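MutT related protein (Methanosarcina mazei, PDB 3GRN) is a MutT-related member of the Nudix family and probably acts as a hydrolase, its natural substrate not being established. Local coordinates at residues A[12-15]-A[21-24]; A[57-60]-A[66-69]. One frame throughout, in Å; residues are numbered along the deposited sequence.

How the contacts relate
Contact 1 joins strand 7-16 to strand 22-27 and is a buried contact in the beta-sheet region of the Nudix fold; contact 2 lies farther out, half buried, where helix 51-63 meets the loop that follows it. The two have touching apolar flanks: CB of Ala13 lies 3.6 Å from CG2 of Val59, so the helix rests on the same strand that contact 1 uses. Their chemistry differs with place. Contact 1 combines a direct backbone hydrogen bond, a water bridge and hydrophobic side chains, whereas between 57-60 and 66-69 the fit is by van der Waals packing, grading from buried Val59 and Met67 to exposed Thr66.

Contact 1 of 2, residues A[12-15]-A[21-24]; sequences YALI and EFLL
The carbonyl O of Ile15 receives the backbone N-H of Leu23 at 2.9 Å (O to N). Seen from this oxygen the approach is almost head-on, with a C=O...N angle of 173°, while the N-H...O angle is moderately bent. The same oxygen lies 3.5 Å from CA of Phe22 in a CA-H...O contact, so two neighbouring donors of 22-24 converge on one acceptor. Next to this bond a water links the two strands where they part to flank strand 38-44: it donates to O of Ala13 and to O of Leu23, the latter at 2.8 Å, and accepts from N of Ile15. The strand directions here differ by 133°, well short of antiparallel.

Side chains close both flanks. On one, CB of Ile15 and CB of Leu23 stand 4.2 Å apart, and both residues reach helix 51-63, Ile15 on Val59 and Leu23 on Thr63. On the other, Leu14 meets Phe22 obliquely: the methyl CD2 touches CD1 of the ring at 4.0 Å, and CB lies 4.1 Å from CE1, so both leucine carbons lie against the CD1 and CE1 side of the ring. Phe22 holds CG beside its backbone N, opposite the carbonyl carbon (chi1 -63°), which turns the ring back to the leucine. Phe130 of helix 124-137 also stacks edge-to-face with this ring. Shortened to alanine, Phe22 would probably leave CD2 of Leu14 without its aromatic neighbour and Phe130 without its stacking partner, opening a gap on this flank.

Within the Nudix fold, strands 7-16 and 22-27 are thus joined here by one direct bond and a water bridge. Bonded to three backbone groups drawn from both strands, the water is consistent with being a structural part of the junction.

Contact 2 of 2, residues A[57-60]-A[66-69]; sequences REVW and TMVP
Val59 and Met67 form the buried half of this contact, between the Nudix-box helix 51-63 and the loop after it: CG2 of Val59 lies 3.8 Å from the terminal methyl CE of Met67, and CG1 is 4.2 Å from its CG, two separate points along the methionine. The two side chains cross at about a right angle. Met67 starts with CG between N and the carbonyl carbon (chi1 85°) and then runs extended, which carries CE inward to the helix. At the exposed margin, Trp60 and Thr66 meet obliquely, OG1 of Thr66 resting 3.6 Å from CD1 of Trp60.

Beyond this first shell, CB of Ala13 in strand 7-16 also reaches CE of Met67, and Val55 packs on the same side chain. Nearer solvent, Glu82 of the second subunit packs on Trp60. Arg57 and Glu58 form a salt bridge within the helix, and Glu49 is a second acidic partner for Arg57. NH1 of Arg57 lies 2.9 Å from OE2 of Glu58, a weak hydrogen bond with an N-H...O angle of 134°.

Contact 1 of 2, residues A[12-15]-A[21-24]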
loop_
_atom_site.group_PDB
_atom_site.type_symbol
_atom_site.label_atom_id
_atom_site.label_comp_id
_atom_site.label_asym_id
_atom_site.label_seq_id
_atom_site.Cartn_x
_atom_site.Cartn_y
_atom_site.Cartn_z
ATOM N N TYR A 12 -7.611 5.130 -11.167
ATOM C CA TYR A 12 -8.260 6.036 -10.192
ATOM C C TYR A 12 -9.779 5.917 -10.241
ATOM O O TYR A 12 -10.347 5.495 -11.264
ATOM C CB TYR A 12 -7.811 7.477 -10.401
ATOM C CG TYR A 12 -6.327 7.620 -10.144
ATOM C CD1 TYR A 12 -5.846 7.731 -8.834
ATOM C CD2 TYR A 12 -5.404 7.572 -11.182
ATOM C CE1 TYR A 12 -4.478 7.840 -8.555
ATOM C CE2 TYR A 12 -4.006 7.662 -10.903
ATOM C CZ TYR A 12 -3.569 7.782 -9.581
ATOM O OH TYR A 12 -2.224 7.890 -9.272
ATOM N N ALA A 13 -10.436 6.274 -9.118
ATOM C CA ALA A 13 -11.913 6.231 -9.061
ATOM C C ALA A 13 -12.501 7.595 -8.793
ATOM O O ALA A 13 -12.000 8.327 -7.937
ATOM C CB ALA A 13 -12.379 5.274 -7.993
ATOM N N LEU A 14 -13.562 7.926 -9.533
ATOM C CA LEU A 14 -14.383 9.104 -9.258
ATOM C C LEU A 14 -15.559 8.638 -8.410
ATOM O O LEU A 14 -16.470 7.964 -8.904
ATOM C CB LEU A 14 -14.938 9.720 -10.545
ATOM C CG LEU A 14 -13.951 10.355 -11.501
ATOM C CD1 LEU A 14 -14.716 10.848 -12.749
ATOM C CD2 LEU A 14 -13.183 11.495 -10.854
ATOM N N ILE A 15 -15.523 9.004 -7.141
ATOM C CA ILE A 15 -16.538 8.556 -6.194
ATOM C C ILE A 15 -17.233 9.790 -5.670
ATOM O O ILE A 15 -16.568 10.655 -5.113
ATOM C CB ILE A 15 -15.897 7.793 -5.034
ATOM C CG1 ILE A 15 -15.221 6.522 -5.564
ATOM C CG2 ILE A 15 -16.924 7.452 -3.970
ATOM C CD1 ILE A 15 -14.478 5.752 -4.532
ATOM N N GLU A 21 -20.430 15.730 -4.873
ATOM C CA GLU A 21 -19.057 16.176 -4.641
ATOM C C GLU A 21 -18.126 14.961 -4.717
ATOM O O GLU A 21 -18.514 13.873 -4.305
ATOM C CB GLU A 21 -18.904 16.818 -3.264
ATOM C CG GLU A 21 -19.789 18.049 -3.016
ATOM C CD GLU A 21 -19.764 18.493 -1.564
ATOM O OE1 GLU A 21 -19.878 17.619 -0.668
ATOM O OE2 GLU A 21 -19.627 19.717 -1.317
ATOM N N PHE A 22 -16.909 15.172 -5.215
ATOM C CA PHE A 22 -15.943 14.079 -5.436
ATOM C C PHE A 22 -15.025 13.832 -4.251
ATOM O O PHE A 22 -14.559 14.761 -3.607
ATOM C CB PHE A 22 -15.073 14.369 -6.667
ATOM C CG PHE A 22 -15.850 14.435 -7.954
ATOM C CD1 PHE A 22 -16.092 13.294 -8.696
ATOM C CD2 PHE A 22 -16.341 15.655 -8.417
ATOM C CE1 PHE A 22 -16.809 13.350 -9.891
ATOM C CE2 PHE A 22 -17.063 15.725 -9.602
ATOM C CZ PHE A 22 -17.294 14.578 -10.342
ATOM N N LEU A 23 -14.728 12.563 -4.014
ATOM C CA LEU A 23 -13.828 12.172 -2.933
ATOM C C LEU A 23 -12.375 12.406 -3.320
ATOM O O LEU A 23 -11.864 11.782 -4.269
ATOM C CB LEU A 23 -14.041 10.691 -2.568
ATOM C CG LEU A 23 -13.162 10.150 -1.424
ATOM C CD1 LEU A 23 -13.250 10.962 -0.132
ATOM C CD2 LEU A 23 -13.419 8.652 -1.173
ATOM N N LEU A 24 -11.710 13.297 -2.579
ATOM C CA LEU A 24 -10.261 13.474 -2.706
ATOM C C LEU A 24 -9.561 13.061 -1.411
ATOM O O LEU A 24 -10.137 13.159 -0.328
ATOM C CB LEU A 24 -9.876 14.911 -3.064
ATOM C CG LEU A 24 -10.604 15.569 -4.223
ATOM C CD1 LEU A 24 -9.982 16.932 -4.489
ATOM C CD2 LEU A 24 -10.546 14.715 -5.456
HETATM O O HOH W 1 -13.177 10.346 -6.287
#

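Contact 2 of 2, residues A[57-60]-A[66-69]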
loop_
_atom_site.group_PDB
_atom_site.type_symbol
_atom_site.label_atom_id
_atom_site.label_comp_id
_atom_site.label_asym_id
_atom_site.label_seq_id
_atom_site.Cartn_x
_atom_site.Cartn_y
_atom_site.Cartn_z
ATOM N N ARG A 57 -9.915 -2.885 -5.636
ATOM C CA ARG A 57 -8.912 -3.232 -4.613
ATOM C C ARG A 57 -8.315 -1.975 -4.005
ATOM O O ARG A 57 -8.269 -1.836 -2.791
ATOM C CB ARG A 57 -7.800 -4.079 -5.237
ATOM C CG ARG A 57 -6.662 -4.398 -4.269
ATOM C CD ARG A 57 -5.489 -5.105 -4.953
ATOM N NE ARG A 57 -4.981 -4.420 -6.152
ATOM C CZ ARG A 57 -4.128 -3.407 -6.176
ATOM N NH1 ARG A 57 -3.652 -2.855 -5.059
ATOM N NH2 ARG A 57 -3.756 -2.918 -7.357
ATOM N N GLU A 58 -7.878 -1.043 -4.856
ATOM C CA GLU A 58 -7.298 0.225 -4.379
ATOM C C GLU A 58 -8.286 1.079 -3.586
ATOM O O GLU A 58 -7.930 1.650 -2.555
ATOM C CB GLU A 58 -6.731 1.001 -5.560
ATOM C CG GLU A 58 -5.492 0.303 -6.128
ATOM C CD GLU A 58 -4.194 0.538 -5.351
ATOM O OE1 GLU A 58 -4.183 1.296 -4.361
ATOM O OE2 GLU A 58 -3.159 -0.046 -5.758
ATOM N N VAL A 59 -9.510 1.169 -4.067
ATOM C CA VAL A 59 -10.537 1.939 -3.377
ATOM C C VAL A 59 -10.838 1.329 -2.005
ATOM O O VAL A 59 -10.856 2.063 -1.020
ATOM C CB VAL A 59 -11.784 2.080 -4.221
ATOM C CG1 VAL A 59 -12.945 2.589 -3.383
ATOM C CG2 VAL A 59 -11.473 3.041 -5.358
ATOM N N TRP A 60 -11.000 0.003 -1.944
ATOM C CA TRP A 60 -11.242 -0.647 -0.643
ATOM C C TRP A 60 -10.106 -0.407 0.347
ATOM O O TRP A 60 -10.357 0.021 1.478
ATOM C CB TRP A 60 -11.571 -2.132 -0.698
ATOM C CG TRP A 60 -12.152 -2.512 0.678
ATOM C CD1 TRP A 60 -13.421 -2.221 1.149
ATOM C CD2 TRP A 60 -11.459 -3.121 1.768
ATOM N NE1 TRP A 60 -13.556 -2.655 2.452
ATOM C CE2 TRP A 60 -12.373 -3.210 2.854
ATOM C CE3 TRP A 60 -10.161 -3.618 1.938
ATOM C CZ2 TRP A 60 -12.032 -3.788 4.075
ATOM C CZ3 TRP A 60 -9.827 -4.183 3.166
ATOM C CH2 TRP A 60 -10.758 -4.266 4.211
ATOM N N THR A 66 -16.543 -0.379 -0.589
ATOM C CA THR A 66 -16.692 -1.471 -1.540
ATOM C C THR A 66 -17.445 -0.920 -2.750
ATOM O O THR A 66 -18.607 -0.484 -2.639
ATOM C CB THR A 66 -17.481 -2.649 -0.946
ATOM O OG1 THR A 66 -16.806 -3.139 0.213
ATOM C CG2 THR A 66 -17.606 -3.782 -1.971
ATOM N N MET A 67 -16.753 -0.910 -3.886
ATOM C CA MET A 67 -17.314 -0.395 -5.122
ATOM C C MET A 67 -17.243 -1.460 -6.224
ATOM O O MET A 67 -16.288 -2.239 -6.293
ATOM C CB MET A 67 -16.591 0.913 -5.524
ATOM C CG MET A 67 -15.272 0.739 -6.332
ATOM S SD MET A 67 -15.043 2.141 -7.428
ATOM C CE MET A 67 -13.559 1.640 -8.193
ATOM N N VAL A 68 -18.270 -1.506 -7.067
ATOM C CA VAL A 68 -18.145 -2.158 -8.362
ATOM C C VAL A 68 -17.975 -1.036 -9.397
ATOM O O VAL A 68 -18.830 -0.154 -9.517
ATOM C CB VAL A 68 -19.298 -3.186 -8.677
ATOM C CG1 VAL A 68 -20.677 -2.632 -8.351
ATOM C CG2 VAL A 68 -19.222 -3.681 -10.126
ATOM N N PRO A 69 -16.818 -1.023 -10.081
ATOM C CA PRO A 69 -16.490 0.067 -11.000
ATOM C C PRO A 69 -17.481 0.124 -12.153
ATOM O O PRO A 69 -17.850 -0.918 -12.692
ATOM C CB PRO A 69 -15.105 -0.323 -11.528
ATOM C CG PRO A 69 -14.582 -1.322 -10.546
ATOM C CD PRO A 69 -15.753 -2.042 -10.015
#